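Local coordinates for jasmonate-induced oxygenase 2 (Arabidopsis thaliana, PDB 6LSV), which hydroxylates the defence hormone jasmonate to 12-hydroxyjasmonate, using iron(II), 2-oxoglutarate and molecular oxygen, at residues A[97-101]-A[137-141]. Sequence-based numbering, arbitrary orientation.
Sequences WREFF and DYYFL. With JAA ({(1R,2R)-3-oxo-2-[(2Z)-pent-2-en-1-yl]cyclopentyl}acetic acid), chain D.
W97 and F100 of helix 87-102 pack against Y139 in an aromatic cluster on the outer side of strand 137-144, part of the main sheet of the double-stranded beta-helix (jelly-roll) fold of 2-oxoglutarate oxygenases. The far rim of the indole reaches the root of the tyrosine, with W97 CZ3 3.5 Å from Y139 CB and W97 CH2 3.7 Å from Y139 CD1; the two ring planes are inclined at 47°. F100 comes from the same side of the phenol plane but farther round, at the CD2-CE2 rim, its CE2 3.8 Å from Y139 CD2, and here the ring planes stand at 88°. With CG of Y139 anti to the backbone N (chi1 -154°), the phenol runs across the helix direction, past the ends of W97 and F100; beyond the cluster its hydroxyl is hydrogen-bonded to the carbonyl O of K153. L141 extends the apolar patch, CD2 lying at the edge of the indole, near its plane, 4.0 Å from W97 CZ2. On the other side of W97, F101 takes F100 CD2 over the centre of one ring face and turns its edge to the strand backbone, CZ 4.0 Å from Y139 N. V209 of the adjacent strand 204-212 touches both W97 and F101.

Y138 and F140 leave the strand on the side away from the helix, toward the jasmonate pocket. There Y138 makes a cation-pi contact with R208, a jasmonate-binding residue, and its hydroxyl is hydrogen-bonded to R124 O and N113 ND2. C06 of the jasmonic acid cyclopentanone sits over one face of the F140 ring, offset toward its rim, 3.7 Å from F140 CZ.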
loop_
_atom_site.group_PDB
_atom_site.type_symbol
_atom_site.label_atom_id
_atom_site.label_comp_id
_atom_site.label_asym_id
_atom_site.label_seq_id
_atom_site.Cartn_x
_atom_site.Cartn_y
_atom_site.Cartn_z
ATOM N N TRP A 97 7.697 10.124 10.903
ATOM C CA TRP A 97 7.702 8.669 11.014
ATOM C C TRP A 97 9.124 8.127 11.100
ATOM O O TRP A 97 9.392 7.195 11.869
ATOM C CB TRP A 97 6.949 8.046 9.839
ATOM C CG TRP A 97 5.464 8.050 10.043
ATOM C CD1 TRP A 97 4.551 8.864 9.434
ATOM C CD2 TRP A 97 4.720 7.211 10.934
ATOM N NE1 TRP A 97 3.285 8.580 9.889
ATOM C CE2 TRP A 97 3.363 7.569 10.811
ATOM C CE3 TRP A 97 5.071 6.191 11.821
ATOM C CZ2 TRP A 97 2.357 6.938 11.538
ATOM C CZ3 TRP A 97 4.072 5.570 12.543
ATOM C CH2 TRP A 97 2.731 5.946 12.399
ATOM N N ARG A 98 10.050 8.700 10.328
ATOM C CA ARG A 98 11.446 8.290 10.444
ATOM C C ARG A 98 11.950 8.471 11.870
ATOM O O ARG A 98 12.672 7.614 12.393
ATOM C CB ARG A 98 12.317 9.080 9.467
ATOM C CG ARG A 98 13.761 8.605 9.434
ATOM C CD ARG A 98 14.688 9.630 8.796
ATOM N NE ARG A 98 14.247 10.064 7.470
ATOM C CZ ARG A 98 14.294 9.306 6.378
ATOM N NH1 ARG A 98 14.756 8.062 6.447
ATOM N NH2 ARG A 98 13.876 9.793 5.216
ATOM N N GLU A 99 11.569 9.577 12.515
ATOM C CA GLU A 99 11.950 9.800 13.906
ATOM C C GLU A 99 11.333 8.748 14.819
ATOM O O GLU A 99 11.980 8.276 15.763
ATOM C CB GLU A 99 11.534 11.207 14.337
ATOM C CG GLU A 99 11.648 11.485 15.830
ATOM C CD GLU A 99 13.086 11.492 16.324
ATOM O OE1 GLU A 99 13.784 12.508 16.113
ATOM O OE2 GLU A 99 13.517 10.483 16.927
ATOM N N PHE A 100 10.083 8.364 14.550
ATOM C CA PHE A 100 9.444 7.312 15.334
ATOM C C PHE A 100 10.221 6.005 15.233
ATOM O O PHE A 100 10.454 5.327 16.238
ATOM C CB PHE A 100 8.000 7.119 14.870
ATOM C CG PHE A 100 7.314 5.938 15.499
ATOM C CD1 PHE A 100 6.800 6.021 16.784
ATOM C CD2 PHE A 100 7.182 4.746 14.805
ATOM C CE1 PHE A 100 6.171 4.936 17.367
ATOM C CE2 PHE A 100 6.552 3.658 15.382
ATOM C CZ PHE A 100 6.045 3.754 16.664
ATOM N N PHE A 101 10.642 5.641 14.021
ATOM C CA PHE A 101 11.353 4.385 13.832
ATOM C C PHE A 101 12.812 4.456 14.258
ATOM O O PHE A 101 13.438 3.406 14.443
ATOM C CB PHE A 101 11.250 3.942 12.373
ATOM C CG PHE A 101 9.904 3.385 12.008
ATOM C CD1 PHE A 101 9.494 2.156 12.500
ATOM C CD2 PHE A 101 9.043 4.095 11.183
ATOM C CE1 PHE A 101 8.252 1.638 12.173
ATOM C CE2 PHE A 101 7.799 3.583 10.849
ATOM C CZ PHE A 101 7.403 2.352 11.347
ATOM N N ASP A 137 9.852 -3.444 9.467
ATOM C CA ASP A 137 8.856 -3.166 10.487
ATOM C C ASP A 137 7.858 -2.171 9.911
ATOM O O ASP A 137 8.131 -1.503 8.909
ATOM C CB ASP A 137 9.500 -2.599 11.756
ATOM C CG ASP A 137 10.533 -3.537 12.356
ATOM O OD1 ASP A 137 10.362 -4.768 12.248
ATOM O OD2 ASP A 137 11.523 -3.040 12.933
ATOM N N TYR A 138 6.693 -2.070 10.542
ATOM C CA TYR A 138 5.668 -1.186 10.011
ATOM C C TYR A 138 4.752 -0.728 11.136
ATOM O O TYR A 138 4.741 -1.295 12.232
ATOM C CB TYR A 138 4.860 -1.872 8.901
ATOM C CG TYR A 138 3.993 -3.007 9.394
ATOM C CD1 TYR A 138 2.688 -2.777 9.809
ATOM C CD2 TYR A 138 4.481 -4.309 9.445
ATOM C CE1 TYR A 138 1.894 -3.809 10.264
ATOM C CE2 TYR A 138 3.692 -5.350 9.899
ATOM C CZ TYR A 138 2.398 -5.094 10.309
ATOM O OH TYR A 138 1.600 -6.121 10.767
ATOM N N TYR A 139 3.973 0.315 10.839
ATOM C CA TYR A 139 2.897 0.779 11.701
ATOM C C TYR A 139 1.613 0.854 10.892
ATOM O O TYR A 139 1.629 1.207 9.712
ATOM C CB TYR A 139 3.196 2.154 12.315
ATOM C CG TYR A 139 2.467 2.384 13.615
ATOM C CD1 TYR A 139 1.141 2.794 13.628
ATOM C CD2 TYR A 139 3.100 2.170 14.830
ATOM C CE1 TYR A 139 0.467 2.993 14.820
ATOM C CE2 TYR A 139 2.437 2.367 16.025
ATOM C CZ TYR A 139 1.123 2.777 16.014
ATOM O OH TYR A 139 0.464 2.970 17.204
ATOM N N PHE A 140 0.495 0.525 11.535
ATOM C CA PHE A 140 -0.798 0.505 10.860
ATOM C C PHE A 140 -1.840 1.181 11.742
ATOM O O PHE A 140 -1.890 0.930 12.950
ATOM C CB PHE A 140 -1.212 -0.936 10.535
ATOM C CG PHE A 140 -2.531 -1.052 9.826
ATOM C CD1 PHE A 140 -2.683 -0.583 8.531
ATOM C CD2 PHE A 140 -3.617 -1.643 10.454
ATOM C CE1 PHE A 140 -3.898 -0.699 7.878
ATOM C CE2 PHE A 140 -4.833 -1.758 9.806
ATOM C CZ PHE A 140 -4.975 -1.287 8.518
ATOM N N LEU A 141 -2.656 2.044 11.139
ATOM C CA LEU A 141 -3.711 2.745 11.857
ATOM C C LEU A 141 -4.818 3.105 10.876
ATOM O O LEU A 141 -4.602 3.167 9.662
ATOM C CB LEU A 141 -3.182 4.005 12.565
ATOM C CG LEU A 141 -2.551 5.123 11.721
ATOM C CD1 LEU A 141 -3.581 6.161 11.271
ATOM C CD2 LEU A 141 -1.413 5.801 12.478
HETATM O O01 JAA D . -0.695 -4.050 7.045
HETATM O O02 JAA D . -6.701 -3.322 5.074
HETATM O O03 JAA D . -6.914 -5.295 5.961
HETATM C C04 JAA D . -3.867 -4.166 5.887
HETATM C C05 JAA D . -2.320 -4.592 5.620
HETATM C C06 JAA D . -4.144 -4.672 7.327
HETATM C C07 JAA D . -2.909 -4.918 7.894
HETATM C C08 JAA D . -1.785 -4.446 6.797
HETATM C C09 JAA D . -1.622 -3.636 4.557
HETATM C C10 JAA D . -4.765 -4.782 4.963
HETATM C C11 JAA D . -1.853 -4.165 3.141
HETATM C C12 JAA D . -6.207 -4.447 5.354
HETATM C C13 JAA D . -0.865 -4.291 2.275
HETATM C C14 JAA D . 0.568 -3.919 2.648
HETATM C C15 JAA D . 1.499 -5.089 2.328
#